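Local coordinates for pentafunctional AROM polypeptide (Schizosaccharomyces pombe, PDB 5SWV), which probably carries out the dehydroquinate dehydratase and shikimate dehydrogenase steps of the shikimate pathway, as part of a five-enzyme polypeptide, at residues P27-V32 against S66-S71. Sequence-based numbering, arbitrary orientation.
Sequences PTLRDV and SLLRCS
Leu-29 makes every close approach from the 27-32 side of this contact, its forked end facing Leu-68 and Ser-71. CD1 of Leu-68 faces both methyls of the fork, 4.1 Å from CD1 of Leu-29 and 4.2 Å from its CD2, and that CD2 also comes to 3.6 Å from CB of Ser-71 and equally close to its carbonyl O. CB of Leu-29 points toward 66-71, and CG opposite the backbone N (chi1 -174°) carries the fork on to the partner; the nearest CA atoms, of Leu-29 and Ser-71, are 7.9 Å apart, which leaves the contact to side chains and the Ser-71 carbonyl. Leu-68 sets out obliquely, and only its CD1 methyl closes on the partner, the two leucine side chains crossing at about 90°.

The leucine pair is the buried part. Leu-68 also touches Ile-22 of helix 22-25 and Ile-76 of strand 76-79. Helix 58-69 is the connection of a beta-alpha-beta unit, between neighbouring parallel strands 38-42 and 76-79 of the type I dehydroquinase TIM barrel; the contact sets short helix 29-32, from the preceding connection, against its C-terminal end. The other side is more open: Ser-71 is partly exposed and touches Leu-26 as well, while the exposed Arg-30 gets no nearer than 5.3 Å to 66-71 and instead donates from NH2 to the carbonyl of Asn-363, in the dehydrogenase part of the chain.

No hydrogen bond or salt bridge links the segments, and just 129 Å² is buried over both sides together. The chemistry is that of methyl groups against methyl, methylene and the carbonyl O of Ser-71, which implies cohesion by dispersion and burial of apolar surface.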
ATOM      1  N   PRO A  27       2.375  -9.661 -14.008  1.00 42.94           N
ATOM      2  CA  PRO A  27       3.746 -10.009 -13.594  1.00 43.07           C
ATOM      3  C   PRO A  27       4.473  -8.908 -12.805  1.00 43.31           C
ATOM      4  O   PRO A  27       4.936  -9.165 -11.700  1.00 44.30           O
ATOM      5  CB  PRO A  27       4.446 -10.302 -14.926  1.00 42.87           C
ATOM      6  CG  PRO A  27       3.354 -10.810 -15.812  1.00 42.59           C
ATOM      7  CD  PRO A  27       2.093 -10.092 -15.391  1.00 42.71           C
ATOM      8  N   THR A  28       4.496  -7.694 -13.345  1.00 43.57           N
ATOM      9  CA  THR A  28       5.228  -6.556 -12.773  1.00 43.67           C
ATOM     10  C   THR A  28       4.379  -5.578 -11.927  1.00 42.95           C
ATOM     11  O   THR A  28       4.861  -4.514 -11.546  1.00 41.84           O
ATOM     12  CB  THR A  28       5.833  -5.736 -13.918  1.00 44.90           C
ATOM     13  OG1 THR A  28       4.764  -5.230 -14.757  1.00 46.49           O
ATOM     14  CG2 THR A  28       6.789  -6.595 -14.731  1.00 44.92           C
ATOM     15  N   LEU A  29       3.132  -5.944 -11.630  1.00 43.32           N
ATOM     16  CA  LEU A  29       2.174  -5.062 -10.933  1.00 42.97           C
ATOM     17  C   LEU A  29       2.686  -4.501  -9.615  1.00 42.86           C
ATOM     18  O   LEU A  29       2.354  -3.377  -9.244  1.00 41.26           O
ATOM     19  CB  LEU A  29       0.862  -5.802 -10.656  1.00 42.29           C
ATOM     20  CG  LEU A  29      -0.272  -4.960 -10.053  1.00 42.35           C
ATOM     21  CD1 LEU A  29      -0.868  -4.047 -11.109  1.00 42.03           C
ATOM     22  CD2 LEU A  29      -1.357  -5.824  -9.434  1.00 42.68           C
ATOM     23  N   ARG A  30       3.471  -5.295  -8.903  1.00 44.14           N
ATOM     24  CA  ARG A  30       4.027  -4.856  -7.629  1.00 45.98           C
ATOM     25  C   ARG A  30       5.085  -3.773  -7.792  1.00 45.81           C
ATOM     26  O   ARG A  30       5.241  -2.943  -6.907  1.00 46.29           O
ATOM     27  CB  ARG A  30       4.569  -6.045  -6.854  1.00 48.17           C
ATOM     28  CG  ARG A  30       3.437  -6.959  -6.443  1.00 50.88           C
ATOM     29  CD  ARG A  30       3.946  -8.226  -5.819  1.00 54.47           C
ATOM     30  NE  ARG A  30       2.864  -9.191  -5.647  1.00 58.52           N
ATOM     31  CZ  ARG A  30       2.954 -10.326  -4.945  1.00 62.54           C
ATOM     32  NH1 ARG A  30       4.084 -10.668  -4.318  1.00 64.33           N
ATOM     33  NH2 ARG A  30       1.894 -11.133  -4.862  1.00 63.53           N
ATOM     34  N   ASP A  31       5.794  -3.777  -8.922  1.00 45.91           N
ATOM     35  CA  ASP A  31       6.767  -2.730  -9.252  1.00 45.01           C
ATOM     36  C   ASP A  31       6.113  -1.448  -9.804  1.00 42.33           C
ATOM     37  O   ASP A  31       6.524  -0.336  -9.446  1.00 42.00           O
ATOM     38  CB  ASP A  31       7.821  -3.266 -10.241  1.00 47.55           C
ATOM     39  CG  ASP A  31       8.666  -4.452  -9.667  1.00 49.47           C
ATOM     40  OD1 ASP A  31       8.868  -4.558  -8.425  1.00 49.75           O
ATOM     41  OD2 ASP A  31       9.152  -5.272 -10.485  1.00 50.67           O
ATOM     42  N   VAL A  32       5.099  -1.591 -10.656  1.00 39.83           N
ATOM     43  CA  VAL A  32       4.488  -0.420 -11.310  1.00 38.29           C
ATOM     44  C   VAL A  32       3.562   0.385 -10.418  1.00 37.19           C
ATOM     45  O   VAL A  32       3.210   1.494 -10.776  1.00 36.72           O
ATOM     46  CB  VAL A  32       3.708  -0.774 -12.594  1.00 37.99           C
ATOM     47  CG1 VAL A  32       4.570  -1.596 -13.530  1.00 38.80           C
ATOM     48  CG2 VAL A  32       2.414  -1.503 -12.293  1.00 38.16           C
ATOM     49  N   SER A  66     -12.110  -7.462 -11.660  1.00 44.46           N
ATOM     50  CA  SER A  66     -11.957  -8.412 -10.549  1.00 45.31           C
ATOM     51  C   SER A  66     -10.586  -9.081 -10.594  1.00 45.00           C
ATOM     52  O   SER A  66      -9.964  -9.253  -9.550  1.00 45.54           O
ATOM     53  CB  SER A  66     -13.112  -9.435 -10.462  1.00 45.57           C
ATOM     54  OG  SER A  66     -13.463  -9.934 -11.728  1.00 46.84           O
ATOM     55  N   LEU A  67     -10.103  -9.419 -11.789  1.00 45.26           N
ATOM     56  CA  LEU A  67      -8.758  -9.988 -11.950  1.00 45.39           C
ATOM     57  C   LEU A  67      -7.692  -9.099 -11.300  1.00 45.23           C
ATOM     58  O   LEU A  67      -6.743  -9.601 -10.688  1.00 47.24           O
ATOM     59  CB  LEU A  67      -8.439 -10.221 -13.438  1.00 46.26           C
ATOM     60  CG  LEU A  67      -7.128 -10.916 -13.822  1.00 47.10           C
ATOM     61  CD1 LEU A  67      -7.029 -12.315 -13.229  1.00 47.72           C
ATOM     62  CD2 LEU A  67      -6.988 -10.991 -15.335  1.00 47.47           C
ATOM     63  N   LEU A  68      -7.871  -7.787 -11.408  1.00 44.18           N
ATOM     64  CA  LEU A  68      -6.956  -6.825 -10.801  1.00 44.04           C
ATOM     65  C   LEU A  68      -7.128  -6.786  -9.279  1.00 45.14           C
ATOM     66  O   LEU A  68      -6.138  -6.818  -8.526  1.00 45.27           O
ATOM     67  CB  LEU A  68      -7.183  -5.437 -11.409  1.00 43.27           C
ATOM     68  CG  LEU A  68      -6.470  -4.251 -10.775  1.00 42.57           C
ATOM     69  CD1 LEU A  68      -4.974  -4.395 -10.958  1.00 42.48           C
ATOM     70  CD2 LEU A  68      -6.984  -2.945 -11.355  1.00 42.92           C
ATOM     71  N   ARG A  69      -8.378  -6.711  -8.826  1.00 46.40           N
ATOM     72  CA  ARG A  69      -8.686  -6.739  -7.383  1.00 47.24           C
ATOM     73  C   ARG A  69      -8.134  -7.953  -6.621  1.00 46.47           C
ATOM     74  O   ARG A  69      -7.908  -7.857  -5.434  1.00 45.67           O
ATOM     75  CB  ARG A  69     -10.194  -6.632  -7.142  1.00 47.36           C
ATOM     76  CG  ARG A  69     -10.738  -5.220  -7.250  1.00 48.34           C
ATOM     77  CD  ARG A  69     -11.753  -4.998  -6.152  1.00 50.06           C
ATOM     78  NE  ARG A  69     -12.411  -3.689  -6.163  1.00 51.58           N
ATOM     79  CZ  ARG A  69     -11.921  -2.551  -5.651  1.00 52.57           C
ATOM     80  NH1 ARG A  69     -10.702  -2.477  -5.097  1.00 52.55           N
ATOM     81  NH2 ARG A  69     -12.665  -1.449  -5.714  1.00 53.68           N
ATOM     82  N   CYS A  70      -7.932  -9.073  -7.305  1.00 47.71           N
ATOM     83  CA  CYS A  70      -7.257 -10.242  -6.726  1.00 49.49           C
ATOM     84  C   CYS A  70      -5.730 -10.116  -6.664  1.00 47.92           C
ATOM     85  O   CYS A  70      -5.079 -10.983  -6.087  1.00 49.25           O
ATOM     86  CB  CYS A  70      -7.645 -11.537  -7.486  1.00 51.53           C
ATOM     87  SG  CYS A  70      -9.326 -12.125  -7.113  1.00 57.62           S
ATOM     88  N   SER A  71      -5.151  -9.089  -7.287  1.00 45.61           N
ATOM     89  CA  SER A  71      -3.709  -8.886  -7.255  1.00 43.99           C
ATOM     90  C   SER A  71      -3.285  -7.646  -6.492  1.00 42.08           C
ATOM     91  O   SER A  71      -2.092  -7.434  -6.317  1.00 41.61           O
ATOM     92  CB  SER A  71      -3.165  -8.824  -8.680  1.00 45.05           C
ATOM     93  OG  SER A  71      -3.299 -10.078  -9.334  1.00 45.91           O
TER